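Local coordinates for protein succinate-semialdehyde dehydrogenase (Synechococcus sp., PDB 4ITA) that probably oxidises succinic semialdehyde to succinate as an aldehyde dehydrogenase, and binds the cofactor NADPH, at residues E87-V92 and Q138-A143; C93-E98 and D422-F427. All coordinates share one frame; numbering follows the deposited sequence.

Contact 1: residues E87-V92 and Q138-A143. With NDP (NADPH dihydro-nicotinamide-adenine-dinucleotide phosphate), chain C; EDO (1,2-ethanediol), chain R.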
ATOM      1  N   GLU A  87      13.126 -24.903   8.438  1.00  7.35           N
ATOM      2  CA  GLU A  87      13.871 -24.204   9.475  1.00  7.20           C
ATOM      3  C   GLU A  87      13.684 -22.692   9.389  1.00  8.08           C
ATOM      4  O   GLU A  87      13.517 -22.015  10.409  1.00  8.37           O
ATOM      5  CB  GLU A  87      15.358 -24.561   9.379  1.00  9.93           C
ATOM      6  CG  GLU A  87      15.675 -25.996   9.775  1.00 11.40           C
ATOM      7  CD  GLU A  87      17.113 -26.392   9.481  1.00 16.47           C
ATOM      8  OE1 GLU A  87      17.546 -27.450   9.986  1.00 23.85           O
ATOM      9  OE2 GLU A  87      17.800 -25.657   8.742  1.00 21.39           O
ATOM     10  N   LYS A  88      13.700 -22.156   8.172  1.00  6.66           N
ATOM     11  CA  LYS A  88      13.530 -20.721   8.001  1.00  8.40           C
ATOM     12  C   LYS A  88      12.102 -20.293   8.356  1.00  7.09           C
ATOM     13  O   LYS A  88      11.887 -19.192   8.877  1.00  8.05           O
ATOM     14  CB  LYS A  88      13.885 -20.323   6.572  1.00  9.92           C
ATOM     15  CG  LYS A  88      14.163 -18.849   6.377  1.00 14.53           C
ATOM     16  CD  LYS A  88      14.594 -18.589   4.950  1.00 18.71           C
ATOM     17  CE  LYS A  88      14.900 -17.127   4.724  1.00 22.14           C
ATOM     18  NZ  LYS A  88      15.556 -16.939   3.404  1.00 25.59           N
ATOM     19  N   SER A  89      11.137 -21.169   8.079  1.00  6.72           N
ATOM     20  CA  SER A  89       9.748 -20.961   8.491  1.00  7.11           C
ATOM     21  C   SER A  89       9.638 -20.825  10.013  1.00  6.61           C
ATOM     22  O   SER A  89       8.942 -19.937  10.521  1.00  6.89           O
ATOM     23  CB  SER A  89       8.862 -22.103   7.981  1.00  6.48           C
ATOM     24  OG  SER A  89       8.822 -22.120   6.559  1.00  7.67           O
ATOM     25  N   ALA A  90      10.321 -21.703  10.742  1.00  7.37           N
ATOM     26  CA  ALA A  90      10.368 -21.592  12.197  1.00  6.89           C
ATOM     27  C   ALA A  90      10.986 -20.263  12.610  1.00  8.37           C
ATOM     28  O   ALA A  90      10.521 -19.613  13.548  1.00  7.61           O
ATOM     29  CB  ALA A  90      11.149 -22.746  12.791  1.00  7.60           C
ATOM     30  N   LEU A  91      12.032 -19.854  11.900  1.00  7.33           N
ATOM     31  CA  LEU A  91      12.754 -18.642  12.252  1.00  7.49           C
ATOM     32  C   LEU A  91      11.870 -17.404  12.160  1.00  7.46           C
ATOM     33  O   LEU A  91      11.937 -16.537  13.019  1.00  7.17           O
ATOM     34  CB  LEU A  91      13.973 -18.488  11.344  1.00 10.73           C
ATOM     35  CG  LEU A  91      15.034 -17.462  11.711  1.00 14.93           C
ATOM     36  CD1 LEU A  91      15.759 -17.903  12.975  1.00 18.28           C
ATOM     37  CD2 LEU A  91      15.996 -17.291  10.540  1.00 17.75           C
ATOM     38  N   VAL A  92      11.039 -17.300  11.123  1.00  7.08           N
ATOM     39  CA  VAL A  92      10.204 -16.101  11.006  1.00  5.79           C
ATOM     40  C   VAL A  92       9.079 -16.117  12.051  1.00  6.61           C
ATOM     41  O   VAL A  92       8.656 -15.064  12.530  1.00  6.97           O
ATOM     42  CB  VAL A  92       9.682 -15.862   9.550  1.00  5.51           C
ATOM     43  CG1 VAL A  92       8.703 -16.957   9.129  1.00  8.08           C
ATOM     44  CG2 VAL A  92       9.070 -14.472   9.428  1.00  7.69           C
ATOM     45  N   GLN A 138       6.995 -19.056   2.225  1.00  7.05           N
ATOM     46  CA  GLN A 138       6.232 -17.869   1.846  1.00  8.79           C
ATOM     47  C   GLN A 138       4.954 -17.743   2.663  1.00  7.06           C
ATOM     48  O   GLN A 138       4.491 -16.631   2.944  1.00  8.56           O
ATOM     49  CB  GLN A 138       5.889 -17.871   0.362  1.00 11.43           C
ATOM     50  CG  GLN A 138       7.048 -18.165  -0.569  1.00 22.33           C
ATOM     51  CD  GLN A 138       7.871 -16.944  -0.854  1.00 18.62           C
ATOM     52  OE1 GLN A 138       7.572 -15.866  -0.353  1.00 21.70           O
ATOM     53  NE2 GLN A 138       8.906 -17.090  -1.674  1.00 18.39           N
ATOM     54  N   VAL A 139       4.375 -18.875   3.042  1.00  7.46           N
ATOM     55  CA  VAL A 139       3.191 -18.853   3.889  1.00  7.38           C
ATOM     56  C   VAL A 139       3.530 -18.311   5.279  1.00  7.55           C
ATOM     57  O   VAL A 139       2.863 -17.398   5.771  1.00  6.19           O
ATOM     58  CB  VAL A 139       2.524 -20.237   3.992  1.00  7.78           C
ATOM     59  CG1 VAL A 139       1.356 -20.187   4.968  1.00 10.31           C
ATOM     60  CG2 VAL A 139       2.051 -20.712   2.611  1.00  7.86           C
ATOM     61  N   PHE A 140       4.571 -18.843   5.910  1.00  7.21           N
ATOM     62  CA  PHE A 140       4.938 -18.359   7.232  1.00  6.22           C
ATOM     63  C   PHE A 140       5.446 -16.924   7.219  1.00  7.64           C
ATOM     64  O   PHE A 140       5.236 -16.189   8.185  1.00  7.65           O
ATOM     65  CB  PHE A 140       5.894 -19.329   7.926  1.00  7.32           C
ATOM     66  CG  PHE A 140       5.204 -20.568   8.420  1.00  6.85           C
ATOM     67  CD1 PHE A 140       4.449 -20.534   9.586  1.00  7.64           C
ATOM     68  CD2 PHE A 140       5.265 -21.753   7.702  1.00  7.90           C
ATOM     69  CE1 PHE A 140       3.786 -21.663  10.041  1.00  8.71           C
ATOM     70  CE2 PHE A 140       4.605 -22.888   8.146  1.00  7.44           C
ATOM     71  CZ  PHE A 140       3.866 -22.844   9.327  1.00  8.13           C
ATOM     72  N   ARG A 141       6.056 -16.508   6.114  1.00  6.25           N
ATOM     73  CA  ARG A 141       6.485 -15.124   5.939  1.00  7.76           C
ATOM     74  C   ARG A 141       5.327 -14.138   6.144  1.00  7.54           C
ATOM     75  O   ARG A 141       5.503 -13.102   6.796  1.00  8.05           O
ATOM     76  CB  ARG A 141       7.124 -14.929   4.556  1.00  9.02           C
ATOM     77  CG  ARG A 141       7.602 -13.516   4.287  1.00 12.14           C
ATOM     78  CD  ARG A 141       8.340 -13.417   2.954  1.00 13.71           C
ATOM     79  NE  ARG A 141       7.440 -13.493   1.809  1.00 15.70           N
ATOM     80  CZ  ARG A 141       7.807 -13.240   0.555  1.00 16.56           C
ATOM     81  NH1 ARG A 141       9.065 -12.915   0.282  1.00 18.58           N
ATOM     82  NH2 ARG A 141       6.922 -13.330  -0.431  1.00 17.22           N
ATOM     83  N   PHE A 142       4.153 -14.437   5.589  1.00  6.40           N
ATOM     84  CA  PHE A 142       3.018 -13.543   5.812  1.00  7.48           C
ATOM     85  C   PHE A 142       2.246 -13.928   7.077  1.00  8.26           C
ATOM     86  O   PHE A 142       1.713 -13.059   7.770  1.00  8.06           O
ATOM     87  CB  PHE A 142       2.076 -13.469   4.590  1.00 10.73           C
ATOM     88  CG  PHE A 142       0.982 -14.488   4.617  1.00 10.10           C
ATOM     89  CD1 PHE A 142      -0.193 -14.254   5.316  1.00 10.96           C
ATOM     90  CD2 PHE A 142       1.140 -15.698   3.968  1.00 11.07           C
ATOM     91  CE1 PHE A 142      -1.189 -15.214   5.374  1.00 10.09           C
ATOM     92  CE2 PHE A 142       0.150 -16.665   4.014  1.00 12.83           C
ATOM     93  CZ  PHE A 142      -1.011 -16.427   4.728  1.00 11.64           C
ATOM     94  N   ALA A 143       2.172 -15.220   7.380  1.00  6.38           N
ATOM     95  CA  ALA A 143       1.283 -15.671   8.452  1.00  7.85           C
ATOM     96  C   ALA A 143       1.777 -15.306   9.845  1.00  6.57           C
ATOM     97  O   ALA A 143       0.986 -14.918  10.702  1.00  7.32           O
ATOM     98  CB  ALA A 143       1.015 -17.172   8.361  1.00  8.65           C
TER
HETATM   99  PA  NDP C 501       1.379 -18.051 -10.558  1.00 11.54           P
HETATM  100  O1A NDP C 501       1.179 -16.564 -10.522  1.00 12.90           O
HETATM  101  O2A NDP C 501       0.918 -18.839 -11.753  1.00 17.30           O
HETATM  102  O5B NDP C 501       0.669 -18.686  -9.273  1.00 10.91           O
HETATM  103  C5B NDP C 501       0.863 -18.157  -7.955  1.00  9.11           C
HETATM  104  C4B NDP C 501      -0.432 -18.226  -7.149  1.00  9.89           C
HETATM  105  O4B NDP C 501      -1.399 -17.364  -7.755  1.00  8.49           O
HETATM  106  C3B NDP C 501      -1.074 -19.608  -7.145  1.00  8.70           C
HETATM  107  O3B NDP C 501      -1.780 -19.783  -5.909  1.00  8.56           O
HETATM  108  C2B NDP C 501      -2.072 -19.518  -8.284  1.00  9.36           C
HETATM  109  O2B NDP C 501      -3.158 -20.426  -8.163  1.00  9.57           O
HETATM  110  C1B NDP C 501      -2.572 -18.117  -8.071  1.00  8.49           C
HETATM  111  N9A NDP C 501      -3.159 -17.473  -9.255  1.00  9.76           N
HETATM  112  C8A NDP C 501      -2.765 -17.563 -10.541  1.00 11.47           C
HETATM  113  N7A NDP C 501      -3.548 -16.783 -11.324  1.00 13.11           N
HETATM  114  C5A NDP C 501      -4.435 -16.170 -10.524  1.00 10.37           C
HETATM  115  C6A NDP C 501      -5.546 -15.218 -10.683  1.00 12.47           C
HETATM  116  N6A NDP C 501      -5.859 -14.746 -11.906  1.00 15.31           N
HETATM  117  N1A NDP C 501      -6.213 -14.849  -9.573  1.00 13.85           N
HETATM  118  C2A NDP C 501      -5.905 -15.308  -8.353  1.00 14.43           C
HETATM  119  N3A NDP C 501      -4.912 -16.182  -8.130  1.00 13.42           N
HETATM  120  C4A NDP C 501      -4.168 -16.627  -9.164  1.00 10.27           C
HETATM  121  O3  NDP C 501       2.969 -18.226 -10.264  1.00 16.81           O
HETATM  122  PN  NDP C 501       4.085 -19.301 -10.753  1.00 16.05           P
HETATM  123  O1N NDP C 501       3.923 -19.648 -12.216  1.00 19.23           O
HETATM  124  O2N NDP C 501       4.145 -20.384  -9.712  1.00 19.31           O
HETATM  125  O5D NDP C 501       5.422 -18.414 -10.623  1.00 16.39           O
HETATM  126  C5D NDP C 501       5.875 -17.974  -9.349  1.00 14.54           C
HETATM  127  C4D NDP C 501       6.181 -16.488  -9.400  1.00 12.99           C
HETATM  128  O4D NDP C 501       6.242 -15.960  -8.068  1.00 13.19           O
HETATM  129  C3D NDP C 501       7.523 -16.180 -10.034  1.00 12.30           C
HETATM  130  O3D NDP C 501       7.410 -15.048 -10.904  1.00 12.33           O
HETATM  131  C2D NDP C 501       8.377 -15.900  -8.813  1.00 11.87           C
HETATM  132  O2D NDP C 501       9.515 -15.113  -9.166  1.00 12.79           O
HETATM  133  C1D NDP C 501       7.408 -15.145  -7.925  1.00 10.56           C
HETATM  134  N1N NDP C 501       7.898 -15.134  -6.540  1.00 12.20           N
HETATM  135  C2N NDP C 501       7.908 -13.991  -5.833  1.00 12.43           C
HETATM  136  C3N NDP C 501       8.766 -13.854  -4.743  1.00 13.68           C
HETATM  137  C7N NDP C 501       8.783 -12.606  -3.911  1.00 12.43           C
HETATM  138  O7N NDP C 501       8.784 -12.723  -2.687  1.00 12.47           O
HETATM  139  N7N NDP C 501       8.802 -11.416  -4.504  1.00 12.10           N
HETATM  140  C4N NDP C 501       9.725 -14.959  -4.367  1.00 14.91           C
HETATM  141  C5N NDP C 501       9.239 -16.230  -4.890  1.00 15.91           C
HETATM  142  C6N NDP C 501       8.345 -16.266  -5.957  1.00 14.56           C
HETATM  143  P2B NDP C 501      -3.217 -21.788  -9.013  1.00  8.47           P
HETATM  144  O1X NDP C 501      -4.524 -22.378  -8.569  1.00  9.39           O
HETATM  145  O2X NDP C 501      -3.213 -21.392 -10.471  1.00 10.84           O
HETATM  146  O3X NDP C 501      -2.041 -22.634  -8.628  1.00  9.39           O
HETATM  147  C1  EDO R 516      13.249 -16.917  -1.165  1.00 20.63           C
HETATM  148  O1  EDO R 516      13.942 -16.413  -0.020  1.00 22.27           O
HETATM  149  C2  EDO R 516      12.299 -15.846  -1.683  1.00 19.03           C
HETATM  150  O2  EDO R 516      11.292 -15.572  -0.696  1.00 18.64           O
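Phe-140 meets Ser-89 and Val-92 where two helices run side by side, their segment axes 8.7 Å apart and only 1° from parallel. The Ser-89 methylene comes at the phenyl ring obliquely, with CB 3.6 Å from CD2 of Phe-140. Its hydroxyl is turned back to the carbonyl oxygen of Glu-85, which settles OG without help from the neighbour. One turn on, Val-92 holds CG1 between its backbone N and carbonyl carbon (chi1 67°). That places CG1 of Val-92 3.7 Å from the carbonyl O of Phe-140 and 3.9 Å from its CB, while Leu-60, Val-168 and Leu-172 pack round the phenylalanine from two other helices.

Arg-141 points the other way, toward the cofactor. Its chain leaves extended and then bends at chi3 (73°), so that NH1 and NH2 both donate to the carboxamide O7N of NADPH, each bond 3.0 Å; the oxygen sits at the guanidinium edge, in its plane. Gln-138 lays CD over one face of that guanidinium, toward the rim, and carries NE2 to 3.3 Å from C5N of the nicotinamide, with a weak bond to an ethanediol probably left from crystallisation. Were Gln-138 an alanine, the amide near C5N would be gone, which would probably open a gap there and uncover part of one guanidinium face. The helix 137-149 links the parallel strands 115-129 and 152-156, so this is a beta-alpha-beta unit of the Rossmann-type cofactor domain, with its connecting helix reaching the nicotinamide pocket.

Contact 2: residues C93-E98 and D422-F427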
ATOM      1  N   CYS A  93       8.614 -17.307  12.433  1.00  6.22           N
ATOM      2  CA  CYS A  93       7.670 -17.415  13.543  1.00  6.63           C
ATOM      3  C   CYS A  93       8.295 -16.855  14.816  1.00  6.91           C
ATOM      4  O   CYS A  93       7.686 -16.049  15.524  1.00  6.59           O
ATOM      5  CB  CYS A  93       7.249 -18.870  13.767  1.00  6.51           C
ATOM      6  SG  CYS A  93       6.148 -19.518  12.493  1.00  7.31           S
ATOM      7  N   ARG A  94       9.526 -17.266  15.089  1.00  6.47           N
ATOM      8  CA  ARG A  94      10.215 -16.791  16.289  1.00  6.20           C
ATOM      9  C   ARG A  94      10.519 -15.295  16.218  1.00  6.78           C
ATOM     10  O   ARG A  94      10.413 -14.593  17.222  1.00  7.50           O
ATOM     11  CB  ARG A  94      11.495 -17.591  16.540  1.00  7.97           C
ATOM     12  CG  ARG A  94      11.208 -19.025  16.910  1.00  8.34           C
ATOM     13  CD  ARG A  94      12.374 -19.713  17.611  1.00 11.31           C
ATOM     14  NE  ARG A  94      12.031 -21.095  17.941  1.00  9.11           N
ATOM     15  CZ  ARG A  94      11.297 -21.445  18.990  1.00  9.97           C
ATOM     16  NH1 ARG A  94      10.835 -20.511  19.811  1.00 10.85           N
ATOM     17  NH2 ARG A  94      11.014 -22.723  19.216  1.00 10.67           N
ATOM     18  N   TYR A  95      10.871 -14.800  15.034  1.00  5.93           N
ATOM     19  CA  TYR A  95      11.136 -13.377  14.853  1.00  6.68           C
ATOM     20  C   TYR A  95       9.950 -12.515  15.290  1.00  6.75           C
ATOM     21  O   TYR A  95      10.103 -11.568  16.072  1.00  6.99           O
ATOM     22  CB  TYR A  95      11.517 -13.078  13.405  1.00  7.48           C
ATOM     23  CG  TYR A  95      11.818 -11.619  13.167  1.00  7.07           C
ATOM     24  CD1 TYR A  95      13.053 -11.082  13.504  1.00  7.42           C
ATOM     25  CD2 TYR A  95      10.862 -10.770  12.615  1.00  7.79           C
ATOM     26  CE1 TYR A  95      13.328  -9.744  13.292  1.00  8.28           C
ATOM     27  CE2 TYR A  95      11.133  -9.433  12.394  1.00  7.85           C
ATOM     28  CZ  TYR A  95      12.362  -8.922  12.739  1.00  8.04           C
ATOM     29  OH  TYR A  95      12.625  -7.586  12.521  1.00  9.51           O
ATOM     30  N   TYR A  96       8.755 -12.838  14.802  1.00  6.37           N
ATOM     31  CA  TYR A  96       7.590 -12.051  15.187  1.00  6.52           C
ATOM     32  C   TYR A  96       7.101 -12.342  16.608  1.00  6.01           C
ATOM     33  O   TYR A  96       6.576 -11.452  17.270  1.00  6.77           O
ATOM     34  CB  TYR A  96       6.484 -12.123  14.128  1.00  6.65           C
ATOM     35  CG  TYR A  96       6.885 -11.317  12.916  1.00  6.23           C
ATOM     36  CD1 TYR A  96       7.003  -9.933  12.997  1.00  5.85           C
ATOM     37  CD2 TYR A  96       7.203 -11.930  11.711  1.00  6.53           C
ATOM     38  CE1 TYR A  96       7.393  -9.176  11.900  1.00  6.78           C
ATOM     39  CE2 TYR A  96       7.594 -11.178  10.605  1.00  7.13           C
ATOM     40  CZ  TYR A  96       7.688  -9.807  10.714  1.00  6.02           C
ATOM     41  OH  TYR A  96       8.079  -9.063   9.632  1.00  7.95           O
ATOM     42  N   ALA A  97       7.304 -13.560  17.095  1.00  5.00           N
ATOM     43  CA  ALA A  97       7.078 -13.827  18.515  1.00  6.73           C
ATOM     44  C   ALA A  97       7.954 -12.911  19.372  1.00  6.26           C
ATOM     45  O   ALA A  97       7.498 -12.362  20.377  1.00  7.48           O
ATOM     46  CB  ALA A  97       7.371 -15.273  18.828  1.00  7.23           C
ATOM     47  N   GLU A  98       9.205 -12.736  18.958  1.00  6.09           N
ATOM     48  CA  GLU A  98      10.193 -12.017  19.756  1.00  7.48           C
ATOM     49  C   GLU A  98      10.110 -10.491  19.642  1.00  8.05           C
ATOM     50  O   GLU A  98      10.496  -9.783  20.572  1.00  8.03           O
ATOM     51  CB  GLU A  98      11.603 -12.536  19.429  1.00  8.42           C
ATOM     52  CG  GLU A  98      11.853 -13.946  19.981  1.00 10.00           C
ATOM     53  CD  GLU A  98      13.029 -14.677  19.355  1.00 13.23           C
ATOM     54  OE1 GLU A  98      13.844 -14.051  18.652  1.00 14.75           O
ATOM     55  OE2 GLU A  98      13.132 -15.899  19.577  1.00 14.80           O
ATOM     56  N   ASP A 422      15.731 -12.510   4.848  1.00 10.85           N
ATOM     57  CA  ASP A 422      16.148 -12.640   6.235  1.00 10.64           C
ATOM     58  C   ASP A 422      15.044 -11.957   7.025  1.00  9.75           C
ATOM     59  O   ASP A 422      14.737 -10.806   6.748  1.00 10.16           O
ATOM     60  CB  ASP A 422      17.475 -11.888   6.412  1.00 13.76           C
ATOM     61  CG  ASP A 422      18.057 -11.990   7.819  1.00 15.46           C
ATOM     62  OD1 ASP A 422      17.300 -12.074   8.807  1.00 12.99           O
ATOM     63  OD2 ASP A 422      19.301 -11.955   7.937  1.00 18.79           O
ATOM     64  N   PRO A 423      14.444 -12.643   8.015  1.00  9.09           N
ATOM     65  CA  PRO A 423      13.357 -12.007   8.777  1.00  9.00           C
ATOM     66  C   PRO A 423      13.715 -10.643   9.377  1.00  9.06           C
ATOM     67  O   PRO A 423      12.836  -9.821   9.618  1.00  8.92           O
ATOM     68  CB  PRO A 423      13.079 -13.017   9.898  1.00  9.71           C
ATOM     69  CG  PRO A 423      13.522 -14.326   9.347  1.00 12.71           C
ATOM     70  CD  PRO A 423      14.707 -14.022   8.467  1.00 11.28           C
ATOM     71  N   ARG A 424      15.002 -10.403   9.611  1.00  8.57           N
ATOM     72  CA  ARG A 424      15.449  -9.175  10.258  1.00  9.06           C
ATOM     73  C   ARG A 424      15.405  -7.935   9.362  1.00  9.62           C
ATOM     74  O   ARG A 424      15.504  -6.810   9.851  1.00 10.47           O
ATOM     75  CB  ARG A 424      16.871  -9.355  10.798  1.00 10.72           C
ATOM     76  CG  ARG A 424      16.977 -10.400  11.905  1.00 11.65           C
ATOM     77  CD  ARG A 424      18.430 -10.683  12.255  1.00 12.84           C
ATOM     78  NE  ARG A 424      19.138 -11.300  11.140  1.00 13.61           N
ATOM     79  CZ  ARG A 424      20.399 -11.715  11.190  1.00 13.45           C
ATOM     80  NH1 ARG A 424      21.097 -11.578  12.309  1.00 17.14           N
ATOM     81  NH2 ARG A 424      20.957 -12.264  10.122  1.00 15.33           N
ATOM     82  N   LEU A 425      15.267  -8.140   8.053  1.00  9.65           N
ATOM     83  CA  LEU A 425      15.353  -7.050   7.076  1.00 10.37           C
ATOM     84  C   LEU A 425      14.145  -7.107   6.144  1.00  9.36           C
ATOM     85  O   LEU A 425      13.766  -8.185   5.700  1.00 10.08           O
ATOM     86  CB  LEU A 425      16.639  -7.181   6.244  1.00 13.12           C
ATOM     87  CG  LEU A 425      17.986  -6.661   6.788  1.00 16.53           C
ATOM     88  CD1 LEU A 425      17.985  -5.153   6.927  1.00 19.38           C
ATOM     89  CD2 LEU A 425      18.395  -7.292   8.096  1.00 22.35           C
ATOM     90  N   PRO A 426      13.530  -5.949   5.844  1.00  8.30           N
ATOM     91  CA  PRO A 426      12.373  -5.979   4.938  1.00  8.32           C
ATOM     92  C   PRO A 426      12.732  -6.486   3.537  1.00  8.37           C
ATOM     93  O   PRO A 426      13.897  -6.445   3.121  1.00  9.07           O
ATOM     94  CB  PRO A 426      11.908  -4.519   4.899  1.00  8.45           C
ATOM     95  CG  PRO A 426      12.462  -3.914   6.172  1.00 13.83           C
ATOM     96  CD  PRO A 426      13.777  -4.602   6.385  1.00 11.36           C
ATOM     97  N   PHE A 427      11.725  -6.985   2.831  1.00  7.53           N
ATOM     98  CA  PHE A 427      11.922  -7.665   1.557  1.00  8.48           C
ATOM     99  C   PHE A 427      10.764  -7.368   0.620  1.00  7.93           C
ATOM    100  O   PHE A 427       9.610  -7.625   0.950  1.00  7.69           O
ATOM    101  CB  PHE A 427      12.012  -9.180   1.785  1.00 10.51           C
ATOM    102  CG  PHE A 427      12.292  -9.976   0.536  1.00 10.64           C
ATOM    103  CD1 PHE A 427      13.586 -10.353   0.221  1.00 16.48           C
ATOM    104  CD2 PHE A 427      11.262 -10.360  -0.314  1.00 10.73           C
ATOM    105  CE1 PHE A 427      13.851 -11.086  -0.925  1.00 19.82           C
ATOM    106  CE2 PHE A 427      11.517 -11.091  -1.461  1.00 11.53           C
ATOM    107  CZ  PHE A 427      12.811 -11.457  -1.766  1.00 14.92           C
TER
HETATM  108  O   HOH W   1      15.168  -6.684  12.699  1.00 15.49           O
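Arg-424, which lies against Tyr-95, grips OD1 of Asp-422 twice, through its backbone N at 3.0 Å and through NE at 3.1 Å. The first bond closes an Asx turn, and the same residues begin a type I beta turn from Asp-422 to Leu-425. The two donors approach differently: the backbone N comes from above the carboxylate plane, 37° out of it, whereas NE lies on the syn side and nearer the plane. NH2 of Arg-424 takes the syn lone pair of Asp-422 OD2 at 2.8 Å, completing a side-on salt bridge that fixes the guanidinium edge on the carboxylate.

The turn offers its backbone to one face of the Tyr-95 ring. The tyrosine carries CG anti to its own N (chi1 -179°), extending the ring from helix 79-103 across the turn. The carbonyl O of Pro-423 stands over that face toward the rim, 3.3 Å from CE2 of Tyr-95, and CB of Pro-423 makes an off-centre CH-pi contact. Pro-426 O accepts a hydrogen bond from Thr-452 OG1 of the second subunit. At the phenol end, one water lies in the ring plane, 2.7 Å from Tyr-95 OH, and donates to the carbonyl O of Arg-424.

Contacts 1 and 2 have centres about 8 Å apart and share helix 79-103, using consecutive stretches of it. Along the chain the order is 87-92, 93-98, 138-143 and 422-427, so their partners alternate: the first half of the helix segment meets helix 137-149, the second meets a loop more than 300 residues later. The two also touch directly. Cys-93 SG packs on Phe-140 CD1 at 3.5 Å, and Phe-427 CD2 lies 3.4 Å from Arg-141 NH1. Since Phe-427 and Arg-141 both belong to the NADPH pocket, the late loop and helix 137-149 of the Rossmann-type domain come together beside the cofactor, with helix 79-103 packed against each.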